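Local atomic coordinates of flavin-dependent monooxygenase, oxygenase subunit HsaA (Rhodococcus sp., PDB entry 2RFQ), a protein that catalyses the ortho-hydroxylation of the cholesterol catabolite 3-HSA to the catechol 3,4-DHSA, using reduced FMN and molecular oxygen. Residues V114-S119 with W150-G155; A121-G126 with G137-S142; G144-S149 with I171-Y176; D165-L170 with H205-F210; D175-D180 with T194-D199. All coordinates share one frame; numbering follows the deposited sequence. Where two conformers were deposited one is given.

All five contacts lie in the beta region between the helical parts of an acyl-CoA-dehydrogenase-like chain, and all reach one mixed sheet. Contacts 1 and 2, with centres about 10 Å apart, are tied by Ser119 and Trp139 and carry residues assigned by similarity to FMN. Contact 3 lies about 7 Å from contact 1, centre to centre, and is joined to it by the bond from Ala151 N to Ile171 O. Contacts 3 and 5 share Tyr176 and hold the same sulfonate from two sequence positions. Strand 193-198 of contact 5 pairs with strand 132-142 of contact 2, the contact centres about 9 Å apart. Contact 4 extends the sheet past strand 150-159 and lies about 18 Å from contact 5, centre to centre.

Contact 1. Residues V114-S119 with W150-G155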
# COMPACT_ATOMS: atom_id res chain seq x y z
N VAL A 114 33.71 31.20 0.49
CA VAL A 114 32.43 31.89 0.68
C VAL A 114 31.26 30.98 0.25
O VAL A 114 31.37 30.25 -0.74
CB VAL A 114 32.43 33.23 -0.07
CG1 VAL A 114 31.02 33.80 -0.22
CG2 VAL A 114 33.37 34.22 0.65
N ARG A 115 30.15 31.04 1.00
CA ARG A 115 28.95 30.24 0.76
C ARG A 115 27.79 31.12 0.31
O ARG A 115 27.73 32.33 0.60
CB ARG A 115 28.56 29.47 2.02
CG ARG A 115 29.51 28.33 2.35
CD ARG A 115 29.04 27.59 3.59
NE ARG A 115 29.38 28.27 4.84
CZ ARG A 115 30.56 28.15 5.45
NH1 ARG A 115 31.55 27.42 4.91
NH2 ARG A 115 30.77 28.79 6.60
N ILE A 116 26.85 30.47 -0.37
CA ILE A 116 25.70 31.14 -0.97
C ILE A 116 24.47 30.35 -0.52
O ILE A 116 24.53 29.12 -0.50
CB ILE A 116 25.81 31.04 -2.53
CG1 ILE A 116 27.08 31.73 -3.05
CG2 ILE A 116 24.61 31.65 -3.25
CD1 ILE A 116 28.17 30.75 -3.40
N SER A 117 23.39 31.04 -0.13
CA SER A 117 22.13 30.33 0.17
C SER A 117 21.17 30.60 -0.96
O SER A 117 21.50 31.36 -1.89
CB SER A 117 21.55 30.73 1.54
OG SER A 117 21.00 32.03 1.54
N SER A 118 19.99 29.98 -0.94
CA SER A 118 19.06 30.24 -2.05
C SER A 118 17.63 30.23 -1.62
O SER A 118 17.29 29.77 -0.53
CB SER A 118 19.21 29.16 -3.13
OG SER A 118 18.75 27.91 -2.61
N SER A 119 16.78 30.71 -2.52
CA SER A 119 15.35 30.43 -2.43
C SER A 119 14.88 30.52 -3.86
O SER A 119 14.82 31.61 -4.42
CB SER A 119 14.64 31.44 -1.53
OG SER A 119 13.24 31.19 -1.46
N TRP A 150 26.01 35.45 0.48
CA TRP A 150 25.29 35.79 -0.75
C TRP A 150 24.07 34.90 -0.84
O TRP A 150 24.03 33.82 -0.23
CB TRP A 150 26.12 35.45 -1.99
CG TRP A 150 27.34 36.34 -2.17
CD1 TRP A 150 28.53 36.22 -1.50
CD2 TRP A 150 27.49 37.44 -3.08
NE1 TRP A 150 29.40 37.18 -1.93
CE2 TRP A 150 28.80 37.94 -2.90
CE3 TRP A 150 26.65 38.04 -4.04
CZ2 TRP A 150 29.30 39.04 -3.64
CZ3 TRP A 150 27.15 39.14 -4.78
CH2 TRP A 150 28.47 39.62 -4.56
N ALA A 151 23.08 35.32 -1.63
CA ALA A 151 21.93 34.45 -1.93
C ALA A 151 21.65 34.47 -3.40
O ALA A 151 21.88 35.48 -4.07
CB ALA A 151 20.69 34.90 -1.16
N VAL A 152 21.19 33.33 -3.93
CA VAL A 152 20.62 33.31 -5.27
C VAL A 152 19.12 33.08 -5.15
O VAL A 152 18.65 32.15 -4.47
CB VAL A 152 21.28 32.26 -6.19
CG1 VAL A 152 22.69 32.71 -6.58
CG2 VAL A 152 21.32 30.87 -5.53
N LEU A 153 18.38 34.01 -5.75
CA LEU A 153 16.97 34.16 -5.47
C LEU A 153 16.19 34.07 -6.77
O LEU A 153 16.45 34.84 -7.70
CB LEU A 153 16.73 35.51 -4.77
CG LEU A 153 17.47 35.65 -3.42
CD1 LEU A 153 17.35 37.07 -2.89
CD2 LEU A 153 16.96 34.64 -2.42
N GLY A 154 15.27 33.11 -6.84
CA GLY A 154 14.54 32.83 -8.09
C GLY A 154 13.35 33.75 -8.28
O GLY A 154 12.58 34.02 -7.35
N GLY A 155 13.17 34.26 -9.49
CA GLY A 155 11.99 35.06 -9.75
C GLY A 155 11.90 35.51 -11.18
O GLY A 155 12.86 35.32 -11.95
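Trp150 meets Ile116 with the base of its side chain and Val114 with its ring, at the start of a parallel strand pair. Its CB lies 4.0 Å from Ile116 CG1. CG stands anti to the carbonyl carbon (chi1 -69°), and one bond further on CD1 comes within 3.7 Å of Val114 CG1. NE1 is a little farther from the same methyl, at 4.1 Å. CE3, on the benzene half, meets Leu170 CD1, and the side chain also touches Pro172 and helix 101-108. The methyl of Val114 approaches the ring obliquely.

The backbones run at 22° to each other, and four bonds give the parallel register. Ser117 takes two: its N donates to Trp150 O at 2.9 Å, and its O accepts Val152 N at 2.9 Å. Ser119 repeats the pattern two residues on, its N reaching Val152 O at 3.1 Å and its O receiving Gly154 N at 2.9 Å in a nearly straight bond (175°). Between them Ser118 turns to the face of Ile116, Trp150 and Val152, where its CB touches Val152 CG2 at 3.6 Å; Ser117 and Ser119 turn to the other face with Ala151 and Leu153.

On that second face the hydroxyls have partners in strand 132-142: Ser117 OG bonds to Ser142 OG, and Ser119 OG to Ala140 O. Ser118 and Ser119 are FMN-binding positions by similarity. The chemistry implies a strand fixed through main-chain bonds and apolar contacts to strand 150-159, while its seryl oxygens on one face fasten a third strand.

Contact 2. Residues A121-G126 with G137-S142; sequences APMGAG and GAWAWS
Met123 O accepts the N-H of Ala138 at 3.0 Å, a backbone bond between the segments, with the donor tilted 23° from the carbonyl plane. The same oxygen has Gly137 CA as a further close neighbour.

Much of the contact lies over one face of the Trp139 indole. There the CB of Met123, a selenomethionine, stands 4.1 Å from the centroid of the five-membered ring, 24° off the normal, a CH-pi contact. Gly124 covers the benzene half of that face, its CA 3.4 Å from Trp139 CZ2. With no CB on either glycine, the CA atoms of Gly124 and Gly137 come to 3.7 Å; a CB on Gly124 would strike both Gly137 CA and the Trp139 ring. At the indole rim, NE1 hydrogen-bonds to Gly154 O of strand 150-159.

Farther along, Met123 SE packs on Ala140 CB at 3.8 Å. The bend at chi3 (-92°) then sets CE 3.3 Å from Ala140 O.

Trp141, an FMN-binding position by similarity together with Ser142, packs against Ala346 of a neighbouring subunit. The pairing of Gly124 with Gly137, antiparallel and non-hydrogen-bonded, belongs to the beta hairpin of strands 124-129 and 132-142.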
# COMPACT_ATOMS: atom_id res chain seq x y z
N ALA A 121 11.99 29.38 -5.39
CA ALA A 121 10.57 29.62 -5.66
C ALA A 121 10.34 31.11 -5.89
O ALA A 121 11.02 31.95 -5.28
CB ALA A 121 9.72 29.16 -4.48
N PRO A 122 9.39 31.47 -6.77
CA PRO A 122 9.24 32.90 -7.05
C PRO A 122 8.55 33.62 -5.90
O PRO A 122 7.32 33.54 -5.77
CB PRO A 122 8.37 32.94 -8.31
CG PRO A 122 7.61 31.64 -8.30
CD PRO A 122 8.46 30.64 -7.56
N MSE A 123 9.33 34.30 -5.08
CA MSE A 123 8.81 35.09 -3.97
C MSE A 123 9.30 36.53 -4.04
O MSE A 123 9.31 37.26 -3.03
CB MSE A 123 9.13 34.40 -2.63
CG MSE A 123 8.34 33.11 -2.49
SE MSE A 123 8.63 32.23 -0.76
CE MSE A 123 10.09 31.09 -1.26
N GLY A 124 9.69 36.93 -5.25
CA GLY A 124 10.09 38.29 -5.54
C GLY A 124 10.26 38.42 -7.04
O GLY A 124 9.98 37.48 -7.78
N ALA A 125 10.71 39.58 -7.49
CA ALA A 125 10.82 39.85 -8.92
C ALA A 125 11.84 40.95 -9.15
O ALA A 125 12.15 41.72 -8.22
CB ALA A 125 9.45 40.25 -9.50
N GLY A 126 12.32 41.04 -10.39
CA GLY A 126 13.30 42.04 -10.77
C GLY A 126 12.80 42.87 -11.94
O GLY A 126 12.45 42.33 -12.98
N GLY A 137 11.59 41.46 -2.89
CA GLY A 137 11.01 40.17 -2.53
C GLY A 137 11.17 39.82 -1.07
O GLY A 137 11.85 40.51 -0.32
N ALA A 138 10.51 38.74 -0.69
CA ALA A 138 10.66 38.15 0.63
C ALA A 138 10.69 36.63 0.44
O ALA A 138 9.65 35.94 0.46
CB ALA A 138 9.52 38.60 1.57
N TRP A 139 11.90 36.12 0.26
CA TRP A 139 12.11 34.73 -0.13
C TRP A 139 12.27 33.83 1.10
O TRP A 139 13.31 33.84 1.76
CB TRP A 139 13.36 34.62 -1.01
CG TRP A 139 13.15 34.87 -2.46
CD1 TRP A 139 12.77 33.96 -3.40
CD2 TRP A 139 13.34 36.11 -3.16
NE1 TRP A 139 12.73 34.54 -4.65
CE2 TRP A 139 13.05 35.87 -4.53
CE3 TRP A 139 13.72 37.40 -2.76
CZ2 TRP A 139 13.16 36.87 -5.50
CZ3 TRP A 139 13.82 38.41 -3.74
CH2 TRP A 139 13.54 38.12 -5.09
N ALA A 140 11.22 33.07 1.39
CA ALA A 140 11.20 32.11 2.52
C ALA A 140 11.98 30.84 2.22
O ALA A 140 12.41 30.60 1.08
CB ALA A 140 9.75 31.75 2.88
N TRP A 141 12.16 30.04 3.26
CA TRP A 141 12.73 28.71 3.15
C TRP A 141 14.18 28.70 2.63
O TRP A 141 14.56 27.77 1.89
CB TRP A 141 11.83 27.76 2.31
CG TRP A 141 10.35 27.74 2.70
CD1 TRP A 141 9.43 28.70 2.40
CD2 TRP A 141 9.65 26.72 3.42
NE1 TRP A 141 8.19 28.35 2.90
CE2 TRP A 141 8.30 27.14 3.53
CE3 TRP A 141 10.01 25.49 3.97
CZ2 TRP A 141 7.32 26.37 4.18
CZ3 TRP A 141 9.04 24.72 4.60
CH2 TRP A 141 7.70 25.16 4.71
N SER A 142 14.99 29.69 3.03
CA SER A 142 16.39 29.72 2.59
C SER A 142 17.23 28.94 3.60
O SER A 142 17.76 29.49 4.55
CB SER A 142 16.91 31.16 2.42
OG SER A 142 18.18 31.14 1.76

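Contact 3. Residues G144-S149 with I171-Y176. With 1PS (3-pyridinium-1-ylpropane-1-sulfonate), chain F.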
# COMPACT_ATOMS: atom_id res chain seq x y z
N GLY A 144 19.87 27.24 5.76
CA GLY A 144 21.25 27.61 6.09
C GLY A 144 21.64 29.04 5.72
O GLY A 144 22.83 29.35 5.64
N CYS A 145 20.66 29.93 5.53
CA CYS A 145 20.97 31.29 5.07
C CYS A 145 21.93 32.06 6.00
O CYS A 145 22.69 32.90 5.53
CB CYS A 145 19.70 32.09 4.78
SG CYS A 145 18.56 32.23 6.17
N ASP A 146 21.92 31.78 7.31
CA ASP A 146 22.83 32.47 8.22
C ASP A 146 24.30 32.15 7.92
O ASP A 146 25.21 32.92 8.25
CB ASP A 146 22.52 32.13 9.68
CG ASP A 146 23.26 33.03 10.66
OD1 ASP A 146 23.23 34.27 10.50
OD2 ASP A 146 23.87 32.48 11.59
N HIS A 147 24.51 31.01 7.26
CA HIS A 147 25.86 30.51 7.00
C HIS A 147 26.40 30.92 5.66
O HIS A 147 27.40 30.37 5.20
CB HIS A 147 25.88 28.99 7.14
CG HIS A 147 25.65 28.53 8.54
ND1 HIS A 147 26.55 28.81 9.55
CD2 HIS A 147 24.63 27.85 9.11
CE1 HIS A 147 26.09 28.31 10.69
NE2 HIS A 147 24.93 27.72 10.44
N ALA A 148 25.73 31.89 5.02
CA ALA A 148 26.12 32.32 3.68
C ALA A 148 26.24 33.83 3.66
O ALA A 148 25.64 34.50 4.51
CB ALA A 148 25.06 31.86 2.65
N SER A 149 26.99 34.36 2.70
CA SER A 149 27.17 35.81 2.58
C SER A 149 26.64 36.34 1.25
O SER A 149 26.79 37.53 0.94
CB SER A 149 28.63 36.22 2.82
OG SER A 149 29.46 35.60 1.88
N ILE A 171 22.66 38.10 -5.00
CA ILE A 171 22.64 39.31 -4.17
C ILE A 171 23.52 39.12 -2.93
O ILE A 171 23.44 38.06 -2.28
CB ILE A 171 21.18 39.64 -3.73
CG1 ILE A 171 20.28 39.72 -4.97
CG2 ILE A 171 21.15 40.94 -2.91
CD1 ILE A 171 18.84 40.29 -4.74
N PRO A 172 24.39 40.11 -2.62
CA PRO A 172 25.21 39.92 -1.44
C PRO A 172 24.46 40.22 -0.16
O PRO A 172 23.49 40.99 -0.17
CB PRO A 172 26.34 40.94 -1.65
CG PRO A 172 25.63 42.10 -2.35
CD PRO A 172 24.69 41.39 -3.31
N ARG A 173 24.91 39.65 0.95
CA ARG A 173 24.19 39.80 2.21
C ARG A 173 24.07 41.24 2.73
O ARG A 173 23.14 41.53 3.46
CB ARG A 173 24.79 38.87 3.28
CG ARG A 173 23.96 38.78 4.54
CD ARG A 173 24.31 37.51 5.25
NE ARG A 173 23.70 37.50 6.57
CZ ARG A 173 23.85 36.51 7.44
NH1 ARG A 173 24.57 35.44 7.11
NH2 ARG A 173 23.26 36.60 8.65
N GLU A 174 24.98 42.13 2.33
CA GLU A 174 24.87 43.53 2.76
C GLU A 174 23.59 44.17 2.19
O GLU A 174 23.11 45.18 2.71
CB GLU A 174 26.11 44.31 2.33
CG GLU A 174 26.26 44.42 0.83
CD GLU A 174 27.63 44.86 0.38
OE1 GLU A 174 28.64 44.31 0.88
OE2 GLU A 174 27.69 45.74 -0.50
N ASP A 175 23.04 43.55 1.15
CA ASP A 175 21.83 44.05 0.48
C ASP A 175 20.52 43.39 0.89
O ASP A 175 19.46 43.71 0.34
CB ASP A 175 21.99 44.00 -1.05
CG ASP A 175 23.00 45.00 -1.58
OD1 ASP A 175 23.27 46.02 -0.89
OD2 ASP A 175 23.49 44.78 -2.72
N TYR A 176 20.57 42.46 1.83
CA TYR A 176 19.31 41.85 2.29
C TYR A 176 19.27 41.65 3.79
O TYR A 176 20.30 41.72 4.45
CB TYR A 176 18.99 40.55 1.56
CG TYR A 176 20.00 39.42 1.63
CD1 TYR A 176 20.10 38.58 2.76
CD2 TYR A 176 20.81 39.15 0.54
CE1 TYR A 176 21.00 37.51 2.79
CE2 TYR A 176 21.72 38.09 0.55
CZ TYR A 176 21.82 37.28 1.68
OH TYR A 176 22.74 36.25 1.65
S1 1PS F . 21.28 39.87 8.44
O1 1PS F . 19.83 40.21 8.45
O2 1PS F . 21.52 38.60 9.17
O3 1PS F . 21.86 39.77 7.06
O HOH W 1 22.06 34.16 3.17
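Arg173 reaches across to Asp146 and Ala148, and all five N-H bonds of its guanidinium find acceptors. NH1 donates twice: to Asp146 O at 2.8 Å, lying 52° out of that carbonyl plane, and to Ala148 O at 3.0 Å, nearly along the C=O axis. NH2 gives one hydrogen to Asp146 OD1 at 3.0 Å, a salt bridge met on the anti side of the carboxylate, whose plane is turned 64° from the guanidinium. Asp146 has two conformers, so this side-chain bond is less certain than those to the carbonyls. NH1 and NH2 thus grip Asp146 end-on, while NE and NH2 face the bound sulfobetaine (1PS): NH2 donates to its O2 at 2.7 Å and NE to its O3 at 3.0 Å.

The extended chain carries these donors out from a backbone that is itself fixed, Arg173 N bonding to Ser149 O at 2.8 Å. Cys145 O, which also accepts Ala148 N, takes a hydrogen from water 1 at 2.7 Å; that water also hydrogen-bonds to Tyr176 OH at 2.7 Å.

An alanine in place of Arg173 would probably leave the carbonyls of Asp146 and Ala148 without these donors, the Asp146 carboxylate without its salt-bridge partner and the sulfonate short of two bonds.

The sulfonate's third oxygen is held by Ile178 N. Two guanidinium nitrogens and a strand N-H thus frame the sulfonate in an anion-binding pocket, lined also by Tyr176 and Arg177, where the 144-149 loop meets the end of strand 162-172.

Contact 4. Residues D165-L170 with H205-F210; sequences DFVSFL and HRVLSF
Ser209 OG donates to Asp165 OD1 at 2.8 Å, using the syn lone pair of the carboxylate. Ser209 is the N-cap of helix 210-214, and its hydroxyl also makes a weak bond to Lys211 N just inside that helix, so one oxygen connects the strand's Asp165 to the helix start.

From here an antiparallel ladder runs back, the strand axes at 150°. Ser168 forms a hydrogen-bonded pair with Leu208: its N reaches Leu208 O at 2.9 Å, and its O takes Leu208 N at 3.1 Å. Farther on, Leu170 N meets Arg206 O at 2.9 Å, and Phe210 N bonds to Phe166 O at the other end. Two waters add bridges. Water 2 donates to Leu208 O, hydrogen-bonds to Ser168 OG, and sits 3.3 Å above the centre of the Phe210 ring; water 3 links Leu170 O to Arg206 NH1.

Side-chain packing accompanies the ladder. Phe166 and Phe210 lie side by side and meet rim to rim, CD2 to CD2 at 3.6 Å, with planes at 38°. On the face of Val167, Phe169 and Ser209, Val207 spreads both methyls: CG1, anti to the backbone N (chi1 179°), touches Val167 CG2 at 3.7 Å, and CG2 touches Phe169 CD1 at 3.7 Å.

Strand 207-209 is thereby added to strand 162-172, whose other side pairs with strand 150-159. Leu170 and Leu208 pack against helix 80-96, Leu170 also touches helix 101-108, and Arg206 NE forms a salt bridge with Asp106 of the latter.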
# COMPACT_ATOMS: atom_id res chain seq x y z
N ASP A 165 11.06 36.38 -18.31
CA ASP A 165 12.13 35.40 -18.13
C ASP A 165 12.03 34.94 -16.70
O ASP A 165 11.40 35.61 -15.89
CB ASP A 165 13.49 36.07 -18.35
CG ASP A 165 14.64 35.07 -18.58
OD1 ASP A 165 14.42 33.84 -18.63
OD2 ASP A 165 15.77 35.55 -18.73
N PHE A 166 12.61 33.78 -16.40
CA PHE A 166 12.71 33.34 -15.01
C PHE A 166 14.16 33.11 -14.72
O PHE A 166 14.81 32.33 -15.42
CB PHE A 166 11.90 32.09 -14.74
CG PHE A 166 11.68 31.84 -13.27
CD1 PHE A 166 10.50 32.24 -12.66
CD2 PHE A 166 12.67 31.23 -12.50
CE1 PHE A 166 10.29 32.03 -11.29
CE2 PHE A 166 12.48 31.01 -11.13
CZ PHE A 166 11.29 31.41 -10.52
N VAL A 167 14.66 33.78 -13.69
CA VAL A 167 16.11 33.89 -13.48
C VAL A 167 16.44 33.68 -12.00
O VAL A 167 15.54 33.60 -11.16
CB VAL A 167 16.60 35.30 -13.88
CG1 VAL A 167 16.26 35.61 -15.34
CG2 VAL A 167 15.97 36.36 -12.97
N SER A 168 17.73 33.59 -11.71
CA SER A 168 18.21 33.74 -10.34
C SER A 168 18.97 35.05 -10.21
O SER A 168 19.86 35.34 -11.01
CB SER A 168 19.14 32.59 -9.94
OG SER A 168 18.43 31.36 -9.93
N PHE A 169 18.62 35.82 -9.19
CA PHE A 169 19.34 37.05 -8.85
C PHE A 169 20.37 36.73 -7.78
O PHE A 169 20.01 36.24 -6.70
CB PHE A 169 18.36 38.10 -8.32
CG PHE A 169 17.23 38.41 -9.27
CD1 PHE A 169 17.41 39.28 -10.35
CD2 PHE A 169 15.98 37.83 -9.08
CE1 PHE A 169 16.36 39.54 -11.21
CE2 PHE A 169 14.91 38.10 -9.95
CZ PHE A 169 15.10 38.96 -11.00
N LEU A 170 21.64 37.04 -8.06
CA LEU A 170 22.71 36.83 -7.08
C LEU A 170 22.90 38.15 -6.31
O LEU A 170 23.22 39.18 -6.91
CB LEU A 170 24.03 36.45 -7.79
CG LEU A 170 25.32 36.41 -6.95
CD1 LEU A 170 25.32 35.30 -5.90
CD2 LEU A 170 26.55 36.27 -7.91
N HIS A 205 25.37 41.27 -14.82
CA HIS A 205 26.29 40.12 -14.75
C HIS A 205 25.99 39.17 -13.59
O HIS A 205 26.49 38.05 -13.57
CB HIS A 205 27.76 40.58 -14.74
CG HIS A 205 28.22 41.16 -13.44
ND1 HIS A 205 28.05 42.49 -13.11
CD2 HIS A 205 28.86 40.59 -12.39
CE1 HIS A 205 28.56 42.71 -11.91
NE2 HIS A 205 29.06 41.57 -11.46
N ARG A 206 25.18 39.63 -12.65
CA ARG A 206 24.82 38.83 -11.47
C ARG A 206 23.42 38.20 -11.60
O ARG A 206 22.82 37.78 -10.61
CB ARG A 206 24.89 39.70 -10.22
CG ARG A 206 26.32 40.06 -9.82
CD ARG A 206 26.30 40.67 -8.43
NE ARG A 206 27.57 41.30 -8.09
CZ ARG A 206 27.68 42.26 -7.17
NH1 ARG A 206 26.60 42.69 -6.51
NH2 ARG A 206 28.87 42.79 -6.90
N VAL A 207 22.92 38.08 -12.83
CA VAL A 207 21.61 37.47 -13.06
C VAL A 207 21.72 36.39 -14.13
O VAL A 207 22.33 36.60 -15.17
CB VAL A 207 20.57 38.55 -13.46
CG1 VAL A 207 19.20 37.90 -13.73
CG2 VAL A 207 20.46 39.58 -12.36
N LEU A 208 21.14 35.21 -13.85
CA LEU A 208 21.27 34.09 -14.78
C LEU A 208 19.92 33.45 -15.07
O LEU A 208 19.21 33.04 -14.16
CB LEU A 208 22.19 33.02 -14.20
CG LEU A 208 22.40 31.75 -15.05
CD1 LEU A 208 23.03 32.04 -16.40
CD2 LEU A 208 23.26 30.75 -14.28
N SER A 209 19.58 33.37 -16.36
CA SER A 209 18.31 32.78 -16.76
C SER A 209 18.37 31.24 -16.73
O SER A 209 19.34 30.65 -17.19
CB SER A 209 17.97 33.23 -18.19
OG SER A 209 16.86 32.48 -18.66
N PHE A 210 17.35 30.60 -16.18
CA PHE A 210 17.28 29.14 -16.27
C PHE A 210 17.19 28.64 -17.73
O PHE A 210 17.68 27.54 -18.03
CB PHE A 210 16.13 28.61 -15.44
CG PHE A 210 16.39 28.69 -13.97
CD1 PHE A 210 17.19 27.74 -13.34
CD2 PHE A 210 15.86 29.74 -13.23
CE1 PHE A 210 17.43 27.81 -11.96
CE2 PHE A 210 16.10 29.82 -11.85
CZ PHE A 210 16.88 28.85 -11.22
O HOH W 2 19.39 30.67 -12.63
O HOH W 3 23.90 41.91 -6.75

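Contact 5. Residues D175-D180 with T194-D199. With 1PS (3-pyridinium-1-ylpropane-1-sulfonate), chain F.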
# COMPACT_ATOMS: atom_id res chain seq x y z
N ASP A 175 23.04 43.55 1.15
CA ASP A 175 21.83 44.05 0.48
C ASP A 175 20.52 43.39 0.89
O ASP A 175 19.46 43.71 0.34
CB ASP A 175 21.99 44.00 -1.05
CG ASP A 175 23.00 45.00 -1.58
OD1 ASP A 175 23.27 46.02 -0.89
OD2 ASP A 175 23.49 44.78 -2.72
N TYR A 176 20.57 42.46 1.83
CA TYR A 176 19.31 41.85 2.29
C TYR A 176 19.27 41.65 3.79
O TYR A 176 20.30 41.72 4.45
CB TYR A 176 18.99 40.55 1.56
CG TYR A 176 20.00 39.42 1.63
CD1 TYR A 176 20.10 38.58 2.76
CD2 TYR A 176 20.81 39.15 0.54
CE1 TYR A 176 21.00 37.51 2.79
CE2 TYR A 176 21.72 38.09 0.55
CZ TYR A 176 21.82 37.28 1.68
OH TYR A 176 22.74 36.25 1.65
N ARG A 177 18.07 41.40 4.30
CA ARG A 177 17.85 41.14 5.73
C ARG A 177 17.29 39.73 5.88
O ARG A 177 16.47 39.28 5.07
CB ARG A 177 16.85 42.16 6.28
CG ARG A 177 16.64 42.10 7.76
CD ARG A 177 15.53 43.08 8.20
NE ARG A 177 14.17 42.58 7.96
CZ ARG A 177 13.28 43.14 7.14
NH1 ARG A 177 13.60 44.25 6.48
NH2 ARG A 177 12.07 42.62 7.02
N ILE A 178 17.73 39.03 6.92
CA ILE A 178 17.19 37.71 7.21
C ILE A 178 16.22 37.84 8.38
O ILE A 178 16.62 38.35 9.46
CB ILE A 178 18.30 36.68 7.54
CG1 ILE A 178 19.17 36.40 6.29
CG2 ILE A 178 17.70 35.39 8.04
CD1 ILE A 178 20.45 35.58 6.57
N ASP A 179 14.97 37.40 8.18
CA ASP A 179 13.95 37.41 9.23
C ASP A 179 13.82 36.01 9.81
O ASP A 179 13.63 35.05 9.06
CB ASP A 179 12.61 37.87 8.67
CG ASP A 179 12.55 39.38 8.50
OD1 ASP A 179 13.47 40.08 8.98
OD2 ASP A 179 11.57 39.85 7.89
N ASP A 180 13.93 35.90 11.14
CA ASP A 180 13.87 34.61 11.81
C ASP A 180 12.41 34.22 12.04
O ASP A 180 11.75 34.74 12.95
CB ASP A 180 14.64 34.66 13.13
CG ASP A 180 14.58 33.36 13.88
OD1 ASP A 180 14.21 32.33 13.28
OD2 ASP A 180 14.93 33.37 15.09
N THR A 194 13.92 33.74 6.11
CA THR A 194 13.37 34.48 4.98
C THR A 194 14.28 35.64 4.63
O THR A 194 14.65 36.44 5.49
CB THR A 194 11.91 34.97 5.29
OG1 THR A 194 11.08 33.83 5.52
CG2 THR A 194 11.34 35.80 4.15
N VAL A 195 14.62 35.71 3.35
CA VAL A 195 15.57 36.69 2.83
C VAL A 195 14.76 37.82 2.22
O VAL A 195 14.04 37.62 1.23
CB VAL A 195 16.51 36.05 1.81
CG1 VAL A 195 17.35 37.12 1.10
CG2 VAL A 195 17.42 35.00 2.50
N VAL A 196 14.87 38.98 2.84
CA VAL A 196 14.03 40.14 2.52
C VAL A 196 14.87 41.15 1.75
O VAL A 196 15.94 41.59 2.23
CB VAL A 196 13.42 40.78 3.78
CG1 VAL A 196 12.57 42.00 3.39
CG2 VAL A 196 12.57 39.77 4.58
N VAL A 197 14.38 41.49 0.56
CA VAL A 197 15.12 42.33 -0.39
C VAL A 197 14.23 43.53 -0.73
O VAL A 197 13.09 43.35 -1.16
CB VAL A 197 15.47 41.51 -1.68
CG1 VAL A 197 16.20 42.38 -2.72
CG2 VAL A 197 16.32 40.29 -1.33
N GLU A 198 14.73 44.74 -0.50
CA GLU A 198 13.94 45.96 -0.68
C GLU A 198 14.63 46.95 -1.60
O GLU A 198 15.63 47.57 -1.23
CB GLU A 198 13.63 46.61 0.68
CG GLU A 198 12.92 45.66 1.64
CD GLU A 198 12.58 46.28 2.98
OE1 GLU A 198 11.74 45.69 3.69
OE2 GLU A 198 13.13 47.35 3.31
N ASP A 199 14.09 47.09 -2.81
CA ASP A 199 14.55 48.12 -3.74
C ASP A 199 16.06 48.03 -3.99
O ASP A 199 16.80 49.03 -3.88
CB ASP A 199 14.16 49.51 -3.20
CG ASP A 199 14.43 50.64 -4.18
OD1 ASP A 199 14.26 50.43 -5.40
OD2 ASP A 199 14.80 51.75 -3.71
S1 1PS F . 21.28 39.87 8.44
O1 1PS F . 19.83 40.21 8.45
O2 1PS F . 21.52 38.60 9.17
O3 1PS F . 21.86 39.77 7.06
O HOH W 4 17.11 45.12 0.92
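Strands 177-179 and 193-198 form an antiparallel pair in the mixed sheet, and Arg177 and Val196 meet in it on a face that carries a salt-bridge network. The segment axes run at 140°. Arg177 and Val196 exchange two backbone bonds, Val196 N to Arg177 O being 2.8 Å; Asp179 and Thr194 exchange two more, with Asp179 N to Thr194 O at 2.9 Å.

Above this ladder Arg177 grips Asp179 side-on. A bend at chi3 (79°) turns NE toward Asp179, where it reaches OD1 at 2.8 Å, while NH2 reaches OD2 at 2.9 Å; both oxygens are met on their syn sides. NH1 points to Glu198 OE1 in a long salt bridge of 3.6 Å. Val196 lies under one face of the guanidinium, its CG1 3.7 Å from Arg177 NH2, and its other methyl, CG2, touches Asp179 OD2. An alanine at Asp179 would probably leave NE and NH2 of Arg177 without their acceptors and the guanidinium free to turn away from Val196.

On the sheet face of Ile178 and Val195, Val195 CG1 stands 3.4 Å above one face of the Tyr176 ring, offset toward the rim, a CH-pi contact. Ile178 CG1 reaches Val195 CG2 only loosely. Water 4 extends the join by donating to Asp175 O and accepting from Glu198 N.

Tyr176, Arg177 and Ile178 also line the sulfobetaine pocket: Ile178 N donates to sulfonate O1 of 1PS at 2.9 Å, almost straight at 174°.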